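Local coordinates for protein rRNA adenine N-6-methyltransferase (Saccharopolyspora erythraea, PDB 6NVM) that transfers two methyl groups from S-adenosyl-L-methionine to the N6 of one adenine of 23S rRNA, lowering ribosomal affinity for macrolide, lincosamide and streptogramin B antibiotics, at residues Q94-E99 / N117-N122; L72-A77 / P134-G139; L84-A89 / S113-I118; A66-D71 / D90-V95; A128-E133 / L154-I159. All coordinates share one frame; numbering follows the deposited sequence. Where two conformers were deposited one is given.

Contact 1 of 5, residues Q94-E99 / N117-N122; sequences QVTSYE and NIEVVN
Tyr98 and Val121 stand side by side on one face of a parallel strand pair and point the same way. CB of Val121 lies over one face of the Tyr98 ring, off centre toward the rim and 4.1 Å from the ring centroid in a CH-pi contact, and Val121 CG1 comes to 3.7 Å from Tyr98 CE2. The other methyl is set anti to the carbonyl carbon and runs obliquely into Thr96: Val121 CG2 and Thr96 CG2 are only 3.5 Å apart, tighter than a normal carbon contact. Thr96 and the extended Glu119 lie alongside each other. The opposite face carries Val95, Ser97, Ile118 and Val120, where helix 83-89 packs on Val95 and Ile118. Between the two faces, five backbone hydrogen bonds join segments 94-99 and 117-122, whose strands are linked by helix 102-111 in a beta-alpha-beta unit. Beyond the last of them, Asn122 ND2 reaches Glu99 O at 3.0 Å, the oxygen in the plane of the amide and the nitrogen in that of the carbonyl. The side-chain amide thus adds a sixth bond past the backbone ones, at the carbonyl of Glu99, a residue predicted to bind S-adenosyl-L-methionine.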
# COMPACT_ATOMS: atom_id res chain seq x y z
N GLN A 94 9.89 18.10 -6.13
CA GLN A 94 8.88 18.52 -7.09
C GLN A 94 7.69 17.58 -6.96
O GLN A 94 7.81 16.47 -6.42
CB GLN A 94 9.42 18.50 -8.52
CG GLN A 94 9.91 17.14 -8.96
CD GLN A 94 10.62 17.18 -10.30
OE1 GLN A 94 11.83 16.97 -10.37
NE2 GLN A 94 9.87 17.45 -11.36
N VAL A 95 6.54 18.04 -7.44
CA VAL A 95 5.32 17.25 -7.44
C VAL A 95 4.79 17.22 -8.86
O VAL A 95 4.65 18.26 -9.51
CB VAL A 95 4.26 17.82 -6.49
CG1 VAL A 95 3.01 16.93 -6.50
CG2 VAL A 95 4.81 17.96 -5.08
N THR A 96 4.49 16.02 -9.34
CA THR A 96 3.79 15.82 -10.61
C THR A 96 2.41 15.30 -10.25
O THR A 96 2.27 14.18 -9.75
CB THR A 96 4.55 14.85 -11.51
OG1 THR A 96 5.89 15.31 -11.67
CG2 THR A 96 3.88 14.75 -12.87
N SER A 97 1.39 16.11 -10.55
CA SER A 97 0.03 15.89 -10.09
C SER A 97 -0.85 15.54 -11.29
O SER A 97 -0.95 16.33 -12.24
CB SER A 97 -0.50 17.13 -9.38
OG SER A 97 -1.80 16.94 -8.88
N TYR A 98 -1.50 14.38 -11.24
CA TYR A 98 -2.30 13.88 -12.35
C TYR A 98 -3.77 14.24 -12.17
O TYR A 98 -4.37 13.93 -11.14
CB TYR A 98 -2.14 12.36 -12.48
CG TYR A 98 -0.80 12.00 -13.07
CD1 TYR A 98 0.36 12.03 -12.29
CD2 TYR A 98 -0.68 11.67 -14.41
CE1 TYR A 98 1.58 11.73 -12.84
CE2 TYR A 98 0.55 11.36 -14.96
CZ TYR A 98 1.67 11.39 -14.17
OH TYR A 98 2.90 11.08 -14.70
N GLU A 99 -4.34 14.87 -13.19
CA GLU A 99 -5.76 15.19 -13.22
C GLU A 99 -6.32 14.76 -14.57
O GLU A 99 -5.93 15.31 -15.60
CB GLU A 99 -6.00 16.68 -12.97
CG GLU A 99 -7.44 17.12 -13.16
CD GLU A 99 -8.41 16.22 -12.43
OE1 GLU A 99 -8.30 16.12 -11.19
OE2 GLU A 99 -9.27 15.60 -13.09
N ASN A 117 7.77 24.26 -8.59
CA ASN A 117 8.10 22.84 -8.58
C ASN A 117 6.87 21.95 -8.64
O ASN A 117 6.96 20.76 -8.29
CB ASN A 117 8.96 22.49 -7.36
CG ASN A 117 8.19 22.56 -6.06
OD1 ASN A 117 7.20 23.26 -5.94
ND2 ASN A 117 8.67 21.82 -5.06
N ILE A 118 5.73 22.49 -9.06
CA ILE A 118 4.51 21.71 -9.29
C ILE A 118 4.25 21.66 -10.79
O ILE A 118 4.26 22.70 -11.47
CB ILE A 118 3.29 22.28 -8.56
CG1 ILE A 118 3.47 22.19 -7.04
CG2 ILE A 118 2.02 21.52 -9.01
CD1 ILE A 118 2.28 22.74 -6.24
N GLU A 119 3.98 20.46 -11.29
CA GLU A 119 3.55 20.24 -12.65
C GLU A 119 2.24 19.46 -12.60
O GLU A 119 2.12 18.52 -11.82
CB GLU A 119 4.62 19.48 -13.44
CG GLU A 119 4.24 19.12 -14.86
CD GLU A 119 5.31 18.31 -15.54
OE1 GLU A 119 6.23 17.81 -14.85
OE2 GLU A 119 5.24 18.15 -16.78
N VAL A 120 1.27 19.89 -13.40
CA VAL A 120 -0.02 19.20 -13.52
C VAL A 120 -0.05 18.50 -14.87
O VAL A 120 0.16 19.12 -15.91
CB VAL A 120 -1.20 20.18 -13.40
CG1 VAL A 120 -2.52 19.46 -13.64
CG2 VAL A 120 -1.19 20.85 -12.05
N VAL A 121 -0.30 17.19 -14.84
CA VAL A 121 -0.40 16.37 -16.04
C VAL A 121 -1.87 16.03 -16.25
O VAL A 121 -2.53 15.52 -15.34
CB VAL A 121 0.45 15.09 -15.93
CG1 VAL A 121 0.32 14.24 -17.21
CG2 VAL A 121 1.91 15.45 -15.64
N ASN A 122 -2.37 16.31 -17.44
CA ASN A 122 -3.75 15.99 -17.81
C ASN A 122 -3.75 14.58 -18.39
O ASN A 122 -3.66 14.38 -19.60
CB ASN A 122 -4.30 17.01 -18.79
CG ASN A 122 -5.69 16.67 -19.29
OD1 ASN A 122 -6.03 17.00 -20.43
ND2 ASN A 122 -6.49 16.02 -18.46

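Contact 2 of 5, residues L72-A77 / P134-G139; sequences LPVLEA and PFAFVG
Leu72 reaches across to the neighbouring strand with both methyls. Its CG is anti to the backbone N (chi1 -174°); with chi2 at 70°, CD1 meets Phe135 CA at 3.6 Å while CD2 lies 4.0 Å from Ala136 CB. The ring of Pro73 crosses the side chain of Phe135 at about a right angle, CG of the proline 4.0 Å from CB of the phenylalanine. Phe135 holds CG between its backbone N and carbonyl carbon (chi1 76°), and its CD2 approaches Leu75 CD1 at 4.2 Å. Pro73 onward and Phe135 onward run in two neighbouring parallel strands of a Rossmann-like class I methyltransferase sheet, strand 73-77 lying beside 135-140, and four backbone hydrogen bonds hold them in register. Phe137 has Ala77 CB at its ring edge, 3.8 Å from Phe137 CE1. On the opposite face Val74 and Val138 cross obliquely, CG1 of the first 4.1 Å from CG2 of the second. Glu76 stretches out on that same face with CG 3.5 Å from Val138 O, and OE1 of its buried carboxylate is hydrogen-bonded to the hydroxyl of Thr85.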
# COMPACT_ATOMS: atom_id res chain seq x y z
N LEU A 72 13.76 14.33 -3.27
CA LEU A 72 12.86 13.25 -3.65
C LEU A 72 11.65 13.77 -4.41
O LEU A 72 10.89 14.58 -3.85
CB LEU A 72 12.40 12.50 -2.40
CG LEU A 72 11.57 11.24 -2.62
CD1 LEU A 72 12.42 10.14 -3.22
CD2 LEU A 72 10.94 10.79 -1.31
N PRO A 73 11.40 13.34 -5.64
CA PRO A 73 10.18 13.77 -6.34
C PRO A 73 8.96 12.97 -5.91
O PRO A 73 9.05 11.84 -5.42
CB PRO A 73 10.52 13.50 -7.81
CG PRO A 73 11.43 12.31 -7.76
CD PRO A 73 12.24 12.47 -6.49
N VAL A 74 7.79 13.59 -6.09
CA VAL A 74 6.51 13.01 -5.70
C VAL A 74 5.61 12.94 -6.92
O VAL A 74 5.56 13.88 -7.72
CB VAL A 74 5.84 13.84 -4.58
CG1 VAL A 74 4.45 13.29 -4.25
CG2 VAL A 74 6.72 13.88 -3.35
N LEU A 75 4.89 11.83 -7.06
CA LEU A 75 3.77 11.74 -7.98
C LEU A 75 2.48 11.73 -7.18
O LEU A 75 2.38 11.06 -6.15
CB LEU A 75 3.86 10.47 -8.85
CG LEU A 75 4.68 10.59 -10.13
CD1 LEU A 75 6.13 10.94 -9.82
CD2 LEU A 75 4.60 9.30 -10.94
N GLU A 76 1.49 12.50 -7.64
CA GLU A 76 0.22 12.62 -6.94
C GLU A 76 -0.94 12.28 -7.86
O GLU A 76 -0.96 12.69 -9.03
CB GLU A 76 0.00 14.04 -6.36
CG GLU A 76 -1.30 14.17 -5.57
CD GLU A 76 -1.60 15.59 -5.13
OE1 GLU A 76 -1.10 16.53 -5.77
OE2 GLU A 76 -2.35 15.75 -4.15
N ALA A 77 -1.92 11.56 -7.32
CA ALA A 77 -3.15 11.25 -8.02
C ALA A 77 -4.33 11.70 -7.17
O ALA A 77 -4.24 11.74 -5.93
CB ALA A 77 -3.26 9.74 -8.34
N PRO A 134 14.35 7.14 -7.54
CA PRO A 134 13.53 7.02 -6.34
C PRO A 134 12.47 8.12 -6.30
O PRO A 134 12.71 9.25 -6.73
CB PRO A 134 14.54 7.15 -5.19
CG PRO A 134 15.85 6.79 -5.80
CD PRO A 134 15.79 7.26 -7.22
N PHE A 135 11.30 7.77 -5.78
CA PHE A 135 10.19 8.72 -5.73
C PHE A 135 9.20 8.24 -4.69
O PHE A 135 9.28 7.12 -4.19
CB PHE A 135 9.51 8.87 -7.10
CG PHE A 135 8.63 7.70 -7.46
CD1 PHE A 135 9.18 6.52 -7.91
CD2 PHE A 135 7.25 7.80 -7.34
CE1 PHE A 135 8.37 5.43 -8.24
CE2 PHE A 135 6.43 6.71 -7.67
CZ PHE A 135 7.00 5.53 -8.12
N ALA A 136 8.26 9.13 -4.36
CA ALA A 136 7.15 8.81 -3.48
C ALA A 136 5.84 9.06 -4.21
O ALA A 136 5.75 9.95 -5.06
CB ALA A 136 7.20 9.64 -2.19
N PHE A 137 4.83 8.26 -3.87
CA PHE A 137 3.48 8.46 -4.37
C PHE A 137 2.59 8.92 -3.23
O PHE A 137 2.68 8.40 -2.12
CB PHE A 137 2.90 7.17 -4.96
CG PHE A 137 1.44 7.27 -5.28
CD1 PHE A 137 1.02 7.84 -6.47
CD2 PHE A 137 0.49 6.82 -4.39
CE1 PHE A 137 -0.33 7.95 -6.77
CE2 PHE A 137 -0.87 6.92 -4.69
CZ PHE A 137 -1.27 7.49 -5.88
N VAL A 138 1.73 9.90 -3.51
CA VAL A 138 0.70 10.35 -2.59
C VAL A 138 -0.61 10.43 -3.36
O VAL A 138 -0.63 10.93 -4.49
CB VAL A 138 1.04 11.71 -1.95
CG1 VAL A 138 -0.08 12.16 -1.03
CG2 VAL A 138 2.34 11.64 -1.20
N GLY A 139 -1.70 9.97 -2.77
CA GLY A 139 -2.95 9.98 -3.50
C GLY A 139 -4.17 9.88 -2.62
O GLY A 139 -4.17 9.22 -1.58

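Contact 3 of 5, residues L84-A89 / S113-I118; sequences LTRELA and SGHPNI
Ile118 packs against one side of helix 83-89, and its side chain can be followed atom by atom against Thr85 and Ala89. From CB the chain divides. CG2 goes to the methyl of Thr85, 4.0 Å from Thr85 CG2. CG1 is turned anti to the carbonyl carbon (chi1 -65°) and rests on the helix at Ala89, 3.6 Å from Ala89 CB. The terminal CD1 then lies between the two, as close to Thr85 CG2 as to Ala89 CB, at 3.8 Å from each. Thr85 keeps its hydroxyl for another partner, the carboxylate of Glu76. At the next helix residue, the side chains of His115 and Arg86 cross at about a right angle, with His115 CE1 3.9 Å from Arg86 CG. Asn117 supplies the direct polar link: its ND2 donates to Ala89 O at 2.9 Å, in the carbonyl plane and on a lone pair, with the oxygen also close to the amide plane. A water donates to Asn117 OD1 at 2.8 Å and makes a weak bond to the same Ala89 O. His115 to Ile118 form a type I beta turn leading into strand 118-121. The last turn of a helix often has carbonyls without a backbone donor; here a side-chain amide serves one of them, so the link couples the helix end to the start of the edge strand beside the apolar contacts of Ile118 with Thr85 and Ala89.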
# COMPACT_ATOMS: atom_id res chain seq x y z
N LEU A 84 -3.34 19.91 -0.61
CA LEU A 84 -2.32 18.90 -0.32
C LEU A 84 -1.13 19.05 -1.26
O LEU A 84 0.02 18.91 -0.83
CB LEU A 84 -2.93 17.50 -0.44
CG LEU A 84 -1.95 16.32 -0.34
CD1 LEU A 84 -1.17 16.38 0.96
CD2 LEU A 84 -2.70 15.00 -0.48
N THR A 85 -1.38 19.32 -2.54
CA THR A 85 -0.29 19.47 -3.49
C THR A 85 0.69 20.55 -3.04
O THR A 85 1.91 20.39 -3.17
CB THR A 85 -0.85 19.81 -4.88
OG1 THR A 85 -1.99 18.99 -5.15
CG2 THR A 85 0.22 19.59 -5.94
N ARG A 86 0.17 21.66 -2.51
CA ARG A 86 1.03 22.74 -2.02
C ARG A 86 1.91 22.25 -0.87
O ARG A 86 3.11 22.58 -0.80
CB ARG A 86 0.18 23.92 -1.55
CG ARG A 86 -0.70 24.55 -2.62
CD ARG A 86 -1.69 25.54 -1.99
NE ARG A 86 -2.78 25.90 -2.90
CZ ARG A 86 -2.83 27.01 -3.63
NH1 ARG A 86 -1.86 27.92 -3.57
NH2 ARG A 86 -3.88 27.23 -4.41
N GLU A 87 1.33 21.48 0.05
CA GLU A 87 2.10 21.03 1.20
C GLU A 87 3.12 19.97 0.83
O GLU A 87 4.21 19.92 1.43
CB GLU A 87 1.14 20.54 2.28
CG GLU A 87 0.21 21.68 2.71
CD GLU A 87 -0.53 21.44 4.00
OE1 GLU A 87 -0.10 20.56 4.78
OE2 GLU A 87 -1.53 22.15 4.23
N LEU A 88 2.83 19.15 -0.18
CA LEU A 88 3.84 18.23 -0.70
C LEU A 88 4.98 18.99 -1.37
O LEU A 88 6.15 18.64 -1.19
CB LEU A 88 3.20 17.27 -1.70
CG LEU A 88 2.04 16.42 -1.21
CD1 LEU A 88 1.42 15.67 -2.38
CD2 LEU A 88 2.51 15.47 -0.13
N ALA A 89 4.65 20.02 -2.15
CA ALA A 89 5.66 20.78 -2.87
C ALA A 89 6.57 21.57 -1.93
O ALA A 89 7.71 21.87 -2.30
CB ALA A 89 5.00 21.73 -3.86
N SER A 113 0.13 27.79 -10.04
CA SER A 113 1.23 28.32 -10.84
C SER A 113 2.23 29.12 -10.01
O SER A 113 3.33 29.38 -10.50
CB SER A 113 0.68 29.19 -11.97
OG SER A 113 -0.07 30.27 -11.47
N GLY A 114 1.87 29.53 -8.79
CA GLY A 114 2.81 30.16 -7.90
C GLY A 114 3.81 29.23 -7.26
O GLY A 114 4.65 29.68 -6.46
N HIS A 115 3.75 27.93 -7.57
CA HIS A 115 4.71 26.95 -7.08
C HIS A 115 5.52 26.41 -8.25
O HIS A 115 5.04 25.51 -8.97
CB HIS A 115 4.00 25.81 -6.36
CG HIS A 115 3.45 26.19 -5.02
ND1 HIS A 115 2.29 26.91 -4.88
CD2 HIS A 115 3.92 25.97 -3.77
CE1 HIS A 115 2.06 27.12 -3.59
NE2 HIS A 115 3.04 26.56 -2.90
N PRO A 116 6.75 26.89 -8.48
CA PRO A 116 7.48 26.46 -9.68
C PRO A 116 7.79 24.97 -9.72
O PRO A 116 8.05 24.46 -10.82
CB PRO A 116 8.76 27.30 -9.62
CG PRO A 116 8.93 27.67 -8.20
CD PRO A 116 7.54 27.80 -7.64
N ASN A 117 7.77 24.26 -8.59
CA ASN A 117 8.10 22.84 -8.58
C ASN A 117 6.87 21.95 -8.64
O ASN A 117 6.96 20.76 -8.29
CB ASN A 117 8.96 22.49 -7.36
CG ASN A 117 8.19 22.56 -6.06
OD1 ASN A 117 7.20 23.26 -5.94
ND2 ASN A 117 8.67 21.82 -5.06
N ILE A 118 5.73 22.49 -9.06
CA ILE A 118 4.51 21.71 -9.29
C ILE A 118 4.25 21.66 -10.79
O ILE A 118 4.26 22.70 -11.47
CB ILE A 118 3.29 22.28 -8.56
CG1 ILE A 118 3.47 22.19 -7.04
CG2 ILE A 118 2.02 21.52 -9.01
CD1 ILE A 118 2.28 22.74 -6.24
O HOH W 1 6.74 24.78 -3.65

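Contact 4 of 5, residues A66-D71 / D90-V95; sequences AELRPD and DRARQV
Arg91, Arg93 and Leu68 give up the most surface where the loop after helix 56-65 meets the loop after helix 83-89. Of its side chain, Arg91 uses CB, which is 4.0 Å from Leu68 CB and nearly as near to Leu68 CD1, the two side chains crossing at about a right angle; its carbonyl O also lies 3.2 Å from Arg69 C. The rest of the arginine extends away and its NH1 bonds to Glu87 O. Leu68 CD1 also approaches Ala92, 4.2 Å from its CB. Inward, Leu68 packs on Val74, Leu88 and Ala136, so the leucine is the apolar centre of this otherwise largely polar surface patch. Both loops lead into neighbouring parallel strands of the Rossmann-like sheet, 73-77 and 94-98, and they meet at the edge where these strands begin, away from the predicted cofactor residues. No hydrogen bond joins the two segments directly; Ala92 CA makes a CA-H...O contact to Arg69 O at 3.5 Å. Arg93 lies across the main chain of Pro70 and Asp71, its CB just 3.0 Å from Pro70 O. A bend at chi3 (77°) turns NE aside, and the guanidinium grips Gln94 side-on: NE and NH2 each lie 3.0 Å from Gln94 OE1. The NE bond is in the carbonyl plane and on a lone pair, whereas NH2 sits above that plane. NH2 has a second, charged partner in Glu133. In the other loop, Arg69 NE makes a salt bridge to Asp71 OD1 at 2.7 Å, its hydrogen bond weak in angle.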
# COMPACT_ATOMS: atom_id res chain seq x y z
N ALA A 66 4.26 11.10 4.29
CA ALA A 66 4.89 10.66 3.05
C ALA A 66 6.41 10.56 3.15
O ALA A 66 7.04 10.05 2.23
CB ALA A 66 4.49 11.59 1.92
N GLU A 67 7.00 11.05 4.24
CA GLU A 67 8.44 10.96 4.46
C GLU A 67 9.21 11.56 3.29
O GLU A 67 10.04 10.91 2.65
CB GLU A 67 8.85 9.51 4.73
CG GLU A 67 8.19 8.97 5.99
CD GLU A 67 8.62 7.56 6.35
OE1 GLU A 67 8.83 6.74 5.44
OE2 GLU A 67 8.73 7.29 7.57
N LEU A 68 8.93 12.83 3.02
CA LEU A 68 9.48 13.54 1.89
C LEU A 68 10.79 14.24 2.27
O LEU A 68 11.08 14.45 3.45
CB LEU A 68 8.48 14.56 1.36
CG LEU A 68 7.10 13.99 1.01
CD1 LEU A 68 6.17 15.13 0.60
CD2 LEU A 68 7.23 12.95 -0.10
N ARG A 69 11.57 14.58 1.26
CA ARG A 69 12.83 15.27 1.46
C ARG A 69 13.14 16.06 0.20
O ARG A 69 12.58 15.79 -0.87
CB ARG A 69 13.98 14.30 1.78
CG ARG A 69 14.21 13.24 0.72
CD ARG A 69 15.41 12.38 1.07
NE ARG A 69 15.71 11.41 0.01
CZ ARG A 69 15.15 10.21 -0.10
NH1 ARG A 69 14.25 9.80 0.79
NH2 ARG A 69 15.50 9.41 -1.10
N PRO A 70 14.05 17.04 0.28
CA PRO A 70 14.22 17.99 -0.83
C PRO A 70 14.71 17.38 -2.13
O PRO A 70 14.50 17.99 -3.19
CB PRO A 70 15.23 19.00 -0.28
CG PRO A 70 15.17 18.87 1.19
CD PRO A 70 14.84 17.43 1.46
N ASP A 71 15.37 16.22 -2.11
CA ASP A 71 15.85 15.63 -3.35
C ASP A 71 14.93 14.53 -3.88
O ASP A 71 15.28 13.88 -4.87
CB ASP A 71 17.28 15.11 -3.18
CG ASP A 71 17.37 13.81 -2.37
OD1 ASP A 71 16.35 13.35 -1.82
OD2 ASP A 71 18.48 13.25 -2.30
N ASP A 90 6.10 21.90 -0.72
CA ASP A 90 6.94 22.55 0.27
C ASP A 90 8.06 21.65 0.78
O ASP A 90 9.06 22.16 1.31
CB ASP A 90 6.11 22.99 1.47
CG ASP A 90 5.30 24.24 1.21
OD1 ASP A 90 5.59 24.95 0.22
OD2 ASP A 90 4.38 24.52 2.01
N ARG A 91 7.90 20.33 0.68
CA ARG A 91 8.81 19.39 1.30
C ARG A 91 9.62 18.56 0.31
O ARG A 91 10.73 18.14 0.64
CB ARG A 91 8.02 18.43 2.21
CG ARG A 91 7.28 19.12 3.35
CD ARG A 91 6.20 18.21 3.95
NE ARG A 91 5.67 18.73 5.21
CZ ARG A 91 4.75 19.68 5.31
NH1 ARG A 91 4.25 20.26 4.23
NH2 ARG A 91 4.33 20.08 6.51
N ALA A 92 9.09 18.32 -0.89
CA ALA A 92 9.71 17.44 -1.88
C ALA A 92 10.43 18.26 -2.95
O ALA A 92 10.25 19.47 -3.08
CB ALA A 92 8.65 16.55 -2.53
N ARG A 93 11.24 17.56 -3.74
CA ARG A 93 11.94 18.21 -4.84
C ARG A 93 10.95 18.83 -5.81
O ARG A 93 11.15 19.96 -6.29
CB ARG A 93 12.84 17.21 -5.57
CG ARG A 93 13.83 17.85 -6.53
CD ARG A 93 14.64 16.80 -7.27
NE ARG A 93 13.88 16.16 -8.34
CZ ARG A 93 14.16 14.96 -8.85
NH1 ARG A 93 15.17 14.25 -8.38
NH2 ARG A 93 13.42 14.47 -9.83
N GLN A 94 9.89 18.10 -6.13
CA GLN A 94 8.88 18.52 -7.09
C GLN A 94 7.69 17.58 -6.96
O GLN A 94 7.81 16.47 -6.42
CB GLN A 94 9.42 18.50 -8.52
CG GLN A 94 9.91 17.14 -8.96
CD GLN A 94 10.62 17.18 -10.30
OE1 GLN A 94 11.83 16.97 -10.37
NE2 GLN A 94 9.87 17.45 -11.36
N VAL A 95 6.54 18.04 -7.44
CA VAL A 95 5.32 17.25 -7.44
C VAL A 95 4.79 17.22 -8.86
O VAL A 95 4.65 18.26 -9.51
CB VAL A 95 4.26 17.82 -6.49
CG1 VAL A 95 3.01 16.93 -6.50
CG2 VAL A 95 4.81 17.96 -5.08

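Contact 5 of 5, residues A128-E133 / L154-I159; sequences AEPPPE and LEAPTI
The hydroxyl of Thr158 donates to Glu133 O, with OG1 2.7 Å from the oxygen, in the one hydrogen bond that joins the two segments. The approach is from well above the carbonyl plane, 59° out of it, and the C=O...donor angle is 121°. Another backbone oxygen lies near the same hydroxyl, Pro131 O at 3.1 Å from Thr158 OG1, so the group faces two carbonyls of the proline-rich segment. Thr158 reaches them because OG1 sits between its own backbone N and carbonyl carbon (chi1 70°). The carbons lie close too: Thr158 CB is 3.3 Å from Glu133 O, and Thr158 CG2 is 4.2 Å from Pro132 C. The carboxylate of Glu133 goes elsewhere, to a salt bridge with Arg93. Farther along, the contact becomes purely apolar. Pro130 sets the CB side of its ring against the methyl of Ala156, the two CB atoms 3.8 Å apart. Phe135 packs against Pro130, Ala156 and Thr158 alike and so gives the two segments a common aromatic neighbour, while Trp152 of helix 146-155 touches Pro130 and bonds through NE1 to Ala128 O. Thr158 belongs to a type I beta turn from Ala156 to Ile159, closed by a bond of Ile159 N to Ala156 O. This turn ends the crossover of a beta-alpha-beta unit, strand 135-140, helix 146-155 and strand 159-167, and the proline-rich segment runs into the first strand of that unit, a connection expected of a Rossmann-like methyltransferase fold.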
# COMPACT_ATOMS: atom_id res chain seq x y z
N ALA A 128 0.20 5.84 -16.35
CA ALA A 128 1.47 6.55 -16.26
C ALA A 128 2.61 5.59 -15.90
O ALA A 128 2.42 4.60 -15.20
CB ALA A 128 1.39 7.66 -15.21
N GLU A 129 3.80 5.89 -16.43
CA GLU A 129 5.01 5.15 -16.09
C GLU A 129 5.66 5.76 -14.85
O GLU A 129 5.69 6.98 -14.71
CB GLU A 129 6.01 5.19 -17.25
CG GLU A 129 5.66 4.29 -18.41
CD GLU A 129 5.98 2.83 -18.14
OE1 GLU A 129 6.95 2.56 -17.40
OE2 GLU A 129 5.26 1.96 -18.67
N PRO A 130 6.20 4.97 -13.93
CA PRO A 130 6.93 5.56 -12.81
C PRO A 130 8.24 6.15 -13.29
O PRO A 130 8.80 5.72 -14.31
CB PRO A 130 7.16 4.36 -11.87
CG PRO A 130 7.15 3.20 -12.75
CD PRO A 130 6.14 3.50 -13.82
N PRO A 131 8.77 7.15 -12.58
CA PRO A 131 10.06 7.71 -12.98
C PRO A 131 11.19 6.74 -12.69
O PRO A 131 11.09 5.92 -11.77
CB PRO A 131 10.18 8.98 -12.11
CG PRO A 131 9.29 8.73 -10.95
CD PRO A 131 8.17 7.87 -11.45
N PRO A 132 12.28 6.80 -13.46
CA PRO A 132 13.36 5.82 -13.27
C PRO A 132 14.35 6.23 -12.18
O PRO A 132 15.55 5.98 -12.29
CB PRO A 132 14.03 5.78 -14.65
CG PRO A 132 13.86 7.18 -15.16
CD PRO A 132 12.53 7.67 -14.62
N GLU A 133 13.84 6.86 -11.13
CA GLU A 133 14.64 7.28 -9.99
C GLU A 133 13.78 7.11 -8.74
O GLU A 133 12.56 6.93 -8.86
CB GLU A 133 15.08 8.74 -10.14
CG GLU A 133 13.92 9.71 -10.32
CD GLU A 133 14.33 11.17 -10.27
OE1 GLU A 133 15.23 11.52 -9.48
OE2 GLU A 133 13.76 11.98 -11.04
N LEU A 154 3.03 -1.14 -6.06
CA LEU A 154 3.80 -2.36 -5.82
C LEU A 154 4.70 -2.69 -7.00
O LEU A 154 5.78 -3.26 -6.80
CB LEU A 154 2.86 -3.53 -5.55
CG LEU A 154 2.08 -3.45 -4.25
CD1 LEU A 154 1.04 -4.56 -4.21
CD2 LEU A 154 3.01 -3.54 -3.04
N GLU A 155 4.30 -2.32 -8.21
CA GLU A 155 5.06 -2.68 -9.40
C GLU A 155 6.11 -1.64 -9.80
O GLU A 155 6.90 -1.90 -10.70
CB GLU A 155 4.10 -2.93 -10.57
CG GLU A 155 3.20 -4.15 -10.35
CD GLU A 155 2.63 -4.71 -11.64
OE1 GLU A 155 3.36 -4.72 -12.66
OE2 GLU A 155 1.45 -5.13 -11.64
N ALA A 156 6.15 -0.49 -9.14
CA ALA A 156 7.15 0.53 -9.45
C ALA A 156 8.46 0.21 -8.74
O ALA A 156 8.54 0.36 -7.52
CB ALA A 156 6.64 1.91 -9.04
N PRO A 157 9.50 -0.22 -9.45
CA PRO A 157 10.69 -0.74 -8.75
C PRO A 157 11.47 0.31 -7.96
O PRO A 157 12.21 -0.08 -7.05
CB PRO A 157 11.54 -1.32 -9.88
CG PRO A 157 11.09 -0.63 -11.11
CD PRO A 157 9.63 -0.35 -10.91
N THR A 158 11.33 1.60 -8.26
CA THR A 158 12.09 2.63 -7.56
C THR A 158 11.28 3.36 -6.49
O THR A 158 11.80 4.30 -5.88
CB THR A 158 12.64 3.68 -8.54
OG1 THR A 158 11.56 4.45 -9.06
CG2 THR A 158 13.41 3.03 -9.69
N ILE A 159 10.03 2.98 -6.26
CA ILE A 159 9.22 3.69 -5.27
C ILE A 159 9.85 3.51 -3.90
O ILE A 159 10.42 2.46 -3.58
CB ILE A 159 7.77 3.20 -5.30
CG1 ILE A 159 6.87 4.17 -4.53
CG2 ILE A 159 7.63 1.80 -4.69
CD1 ILE A 159 5.38 3.96 -4.79

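How the contacts relate
Four parallel strands run 118-121, 94-98, 73-77, 135-140 across one mixed sheet. Contact 1 joins the first two and contact 2 the last two, their centres about 10 Å apart; backbone hydrogen bonds between strands 94-98 and 73-77 connect them. Contact 3 sets helix 83-89 against the turn entering strand 118-121 and shares Asn117 and Ile118 with contact 1. Contact 4 ties the loops leading into strands 73-77 and 94-98, about 8 Å from contact 2 between centres. Contact 5, last along the chain, is centred some 21 Å from the centre of contact 3; the Arg93-Glu133 salt bridge links it to contact 4. Contacts 1 and 2 lie next to residues predicted to bind S-adenosyl-L-methionine, contacts 4 and 5 away from them.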